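Local coordinates for protein epoxide hydrolase (Aspergillus niger, PDB 3G02) that probably hydrolyses epoxides to vicinal diols, as an alpha/beta-hydrolase-fold enzyme evolved in the laboratory for enantioselectivity, at residues A251-H256 against H313-W318. The protein carries 9 engineered substitutions. Numbering follows the deposited sequence.
Engineered in segment 313-318: Trp-318 (natural residue Thr). With FMT (formic acid), chain C.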
loop_
_atom_site.group_PDB
_atom_site.type_symbol
_atom_site.label_atom_id
_atom_site.label_comp_id
_atom_site.label_asym_id
_atom_site.label_seq_id
_atom_site.Cartn_x
_atom_site.Cartn_y
_atom_site.Cartn_z
ATOM N N ALA A 251 0.324 5.135 -4.984
ATOM C CA ALA A 251 0.948 4.276 -3.980
ATOM C C ALA A 251 0.409 2.851 -4.029
ATOM O O ALA A 251 1.181 1.904 -3.879
ATOM C CB ALA A 251 0.773 4.857 -2.595
ATOM N N TYR A 252 -0.901 2.694 -4.248
ATOM C CA TYR A 252 -1.505 1.360 -4.314
ATOM C C TYR A 252 -0.804 0.506 -5.380
ATOM O O TYR A 252 -0.508 -0.669 -5.148
ATOM C CB TYR A 252 -3.020 1.453 -4.597
ATOM C CG TYR A 252 -3.286 1.749 -6.043
ATOM C CD1 TYR A 252 -3.070 3.030 -6.558
ATOM C CD2 TYR A 252 -3.687 0.742 -6.917
ATOM C CE1 TYR A 252 -3.246 3.294 -7.901
ATOM C CE2 TYR A 252 -3.871 0.996 -8.255
ATOM C CZ TYR A 252 -3.650 2.280 -8.744
ATOM O OH TYR A 252 -3.816 2.549 -10.084
ATOM N N ALA A 253 -0.514 1.124 -6.528
ATOM C CA ALA A 253 0.077 0.444 -7.675
ATOM C C ALA A 253 1.512 0.054 -7.362
ATOM O O ALA A 253 1.965 -1.035 -7.722
ATOM C CB ALA A 253 0.032 1.350 -8.908
ATOM N N MET A 254 2.222 0.944 -6.674
ATOM C CA MET A 254 3.589 0.646 -6.252
ATOM C C MET A 254 3.642 -0.532 -5.283
ATOM O O MET A 254 4.568 -1.340 -5.331
ATOM C CB MET A 254 4.228 1.881 -5.636
ATOM C CG MET A 254 4.426 3.003 -6.647
ATOM S SD MET A 254 5.474 2.623 -8.060
ATOM C CE MET A 254 6.963 1.989 -7.294
ATOM N N GLU A 255 2.636 -0.634 -4.417
ATOM C CA GLU A 255 2.546 -1.767 -3.498
ATOM C C GLU A 255 2.223 -3.056 -4.256
ATOM O O GLU A 255 2.847 -4.089 -4.013
ATOM C CB GLU A 255 1.529 -1.482 -2.388
ATOM C CG GLU A 255 1.389 -2.602 -1.349
ATOM C CD GLU A 255 2.604 -2.797 -0.449
ATOM O OE1 GLU A 255 3.540 -1.967 -0.464
ATOM O OE2 GLU A 255 2.622 -3.810 0.292
ATOM N N HIS A 256 1.281 -2.993 -5.196
ATOM C CA HIS A 256 0.973 -4.155 -6.044
ATOM C C HIS A 256 2.206 -4.646 -6.804
ATOM O O HIS A 256 2.403 -5.851 -6.968
ATOM C CB HIS A 256 -0.080 -3.822 -7.101
ATOM C CG HIS A 256 -1.442 -3.484 -6.573
ATOM N ND1 HIS A 256 -2.490 -3.199 -7.421
ATOM C CD2 HIS A 256 -1.942 -3.395 -5.317
ATOM C CE1 HIS A 256 -3.572 -2.931 -6.715
ATOM N NE2 HIS A 256 -3.269 -3.045 -5.434
ATOM N N HIS A 313 -0.583 -9.689 -10.487
ATOM C CA HIS A 313 0.701 -10.153 -11.033
ATOM C C HIS A 313 1.280 -9.226 -12.096
ATOM O O HIS A 313 2.498 -9.094 -12.211
ATOM C CB HIS A 313 0.604 -11.596 -11.567
ATOM C CG HIS A 313 -0.305 -11.761 -12.751
ATOM N ND1 HIS A 313 -1.667 -11.945 -12.626
ATOM C CD2 HIS A 313 -0.042 -11.803 -14.080
ATOM C CE1 HIS A 313 -2.203 -12.073 -13.828
ATOM N NE2 HIS A 313 -1.239 -11.993 -14.727
ATOM N N THR A 314 0.407 -8.577 -12.860
ATOM C CA THR A 314 0.847 -7.737 -13.966
ATOM C C THR A 314 1.499 -6.436 -13.518
ATOM O O THR A 314 2.244 -5.830 -14.282
ATOM C CB THR A 314 -0.317 -7.371 -14.891
ATOM O OG1 THR A 314 -1.385 -6.850 -14.100
ATOM C CG2 THR A 314 -0.797 -8.602 -15.655
ATOM N N TYR A 315 1.222 -6.002 -12.291
ATOM C CA TYR A 315 1.705 -4.694 -11.852
ATOM C C TYR A 315 3.222 -4.539 -11.878
ATOM O O TYR A 315 3.724 -3.470 -12.202
ATOM C CB TYR A 315 1.153 -4.335 -10.473
ATOM C CG TYR A 315 -0.241 -3.769 -10.540
ATOM C CD1 TYR A 315 -1.345 -4.609 -10.673
ATOM C CD2 TYR A 315 -0.458 -2.391 -10.487
ATOM C CE1 TYR A 315 -2.633 -4.090 -10.741
ATOM C CE2 TYR A 315 -1.739 -1.861 -10.559
ATOM C CZ TYR A 315 -2.821 -2.717 -10.688
ATOM O OH TYR A 315 -4.098 -2.209 -10.756
ATOM N N ARG A 316 3.949 -5.602 -11.551
ATOM C CA ARG A 316 5.414 -5.521 -11.559
ATOM C C ARG A 316 5.983 -5.272 -12.959
ATOM O O ARG A 316 7.116 -4.812 -13.088
ATOM C CB ARG A 316 6.053 -6.742 -10.898
ATOM C CG ARG A 316 5.633 -8.080 -11.462
ATOM C CD ARG A 316 6.243 -9.166 -10.618
ATOM N NE ARG A 316 5.767 -10.510 -10.931
ATOM C CZ ARG A 316 4.710 -11.089 -10.367
ATOM N NH1 ARG A 316 3.975 -10.433 -9.475
ATOM N NH2 ARG A 316 4.379 -12.328 -10.702
ATOM N N GLU A 317 5.189 -5.556 -13.992
ATOM C CA GLU A 317 5.546 -5.200 -15.372
ATOM C C GLU A 317 4.843 -3.925 -15.849
ATOM O O GLU A 317 5.399 -3.168 -16.649
ATOM C CB GLU A 317 5.219 -6.342 -16.332
ATOM C CG GLU A 317 6.056 -7.591 -16.135
ATOM C CD GLU A 317 5.979 -8.544 -17.314
ATOM O OE1 GLU A 317 5.085 -8.366 -18.172
ATOM O OE2 GLU A 317 6.818 -9.469 -17.377
ATOM N N TRP A 318 3.623 -3.694 -15.370
ATOM C CA TRP A 318 2.798 -2.585 -15.864
ATOM C C TRP A 318 3.211 -1.214 -15.320
ATOM O O TRP A 318 3.148 -0.218 -16.045
ATOM C CB TRP A 318 1.317 -2.864 -15.581
ATOM C CG TRP A 318 0.341 -1.913 -16.235
ATOM C CD1 TRP A 318 0.176 -1.688 -17.578
ATOM C CD2 TRP A 318 -0.623 -1.090 -15.571
ATOM N NE1 TRP A 318 -0.823 -0.768 -17.785
ATOM C CE2 TRP A 318 -1.330 -0.383 -16.571
ATOM C CE3 TRP A 318 -0.957 -0.875 -14.225
ATOM C CZ2 TRP A 318 -2.351 0.523 -16.268
ATOM C CZ3 TRP A 318 -1.968 0.028 -13.926
ATOM C CH2 TRP A 318 -2.655 0.714 -14.947
HETATM C C FMT C . -5.090 0.245 -12.377
HETATM O O1 FMT C . -5.462 1.271 -12.937
HETATM O O2 FMT C . -4.397 0.268 -11.359
HETATM O O HOH W 1 2.901 -7.546 -9.308
#
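His-256 sets its CG beside its own backbone N, chi1 -65°, which lays its side chain alongside that of Tyr-315, pointing the same way. The imidazole stands on edge over the phenol ring: the planes meet at 87° in a T-shaped stack, and ND1 of His-256 sits over the centre of the Tyr-315 ring, 3.3 Å from its CZ. Behind it, CB of His-256 sits over the same face, a CH-pi contact 3.9 Å from the centroid of the Tyr-315 ring. The far corner of the imidazole, NE2, is hydrogen-bonded to the indole NE1 of Trp-277, which helps fix the ring on edge. Ala-253 adds its methyl, with CB 4.0 Å from CE2 of Tyr-315.

Tyr-252 has its CG wedged between backbone N and carbonyl carbon (chi1 77°); the two tyrosine side chains cross at about a right angle, and their hydroxyls converge. Both donate to O2 of one formic acid, probably from the crystallisation liquor, from Tyr-252 OH at 2.7 Å and Tyr-315 OH at 2.6 Å. The engineered Trp-318 borders the same molecule, CZ3 of Trp-318 being 3.5 Å from C of the formic acid. Farther back, a water that accepts from the backbone N of Arg-316 lies within hydrogen-bonding distance of His-256 O.

Tyr-315 is a predicted proton donor near the predicted nucleophile Asp-193, and two tyrosines that polarise the epoxide oxygen are characteristic of alpha/beta-hydrolase-fold epoxide hydrolases; two phenols converging on one oxygen probably mimic how that oxygen is held for ring opening.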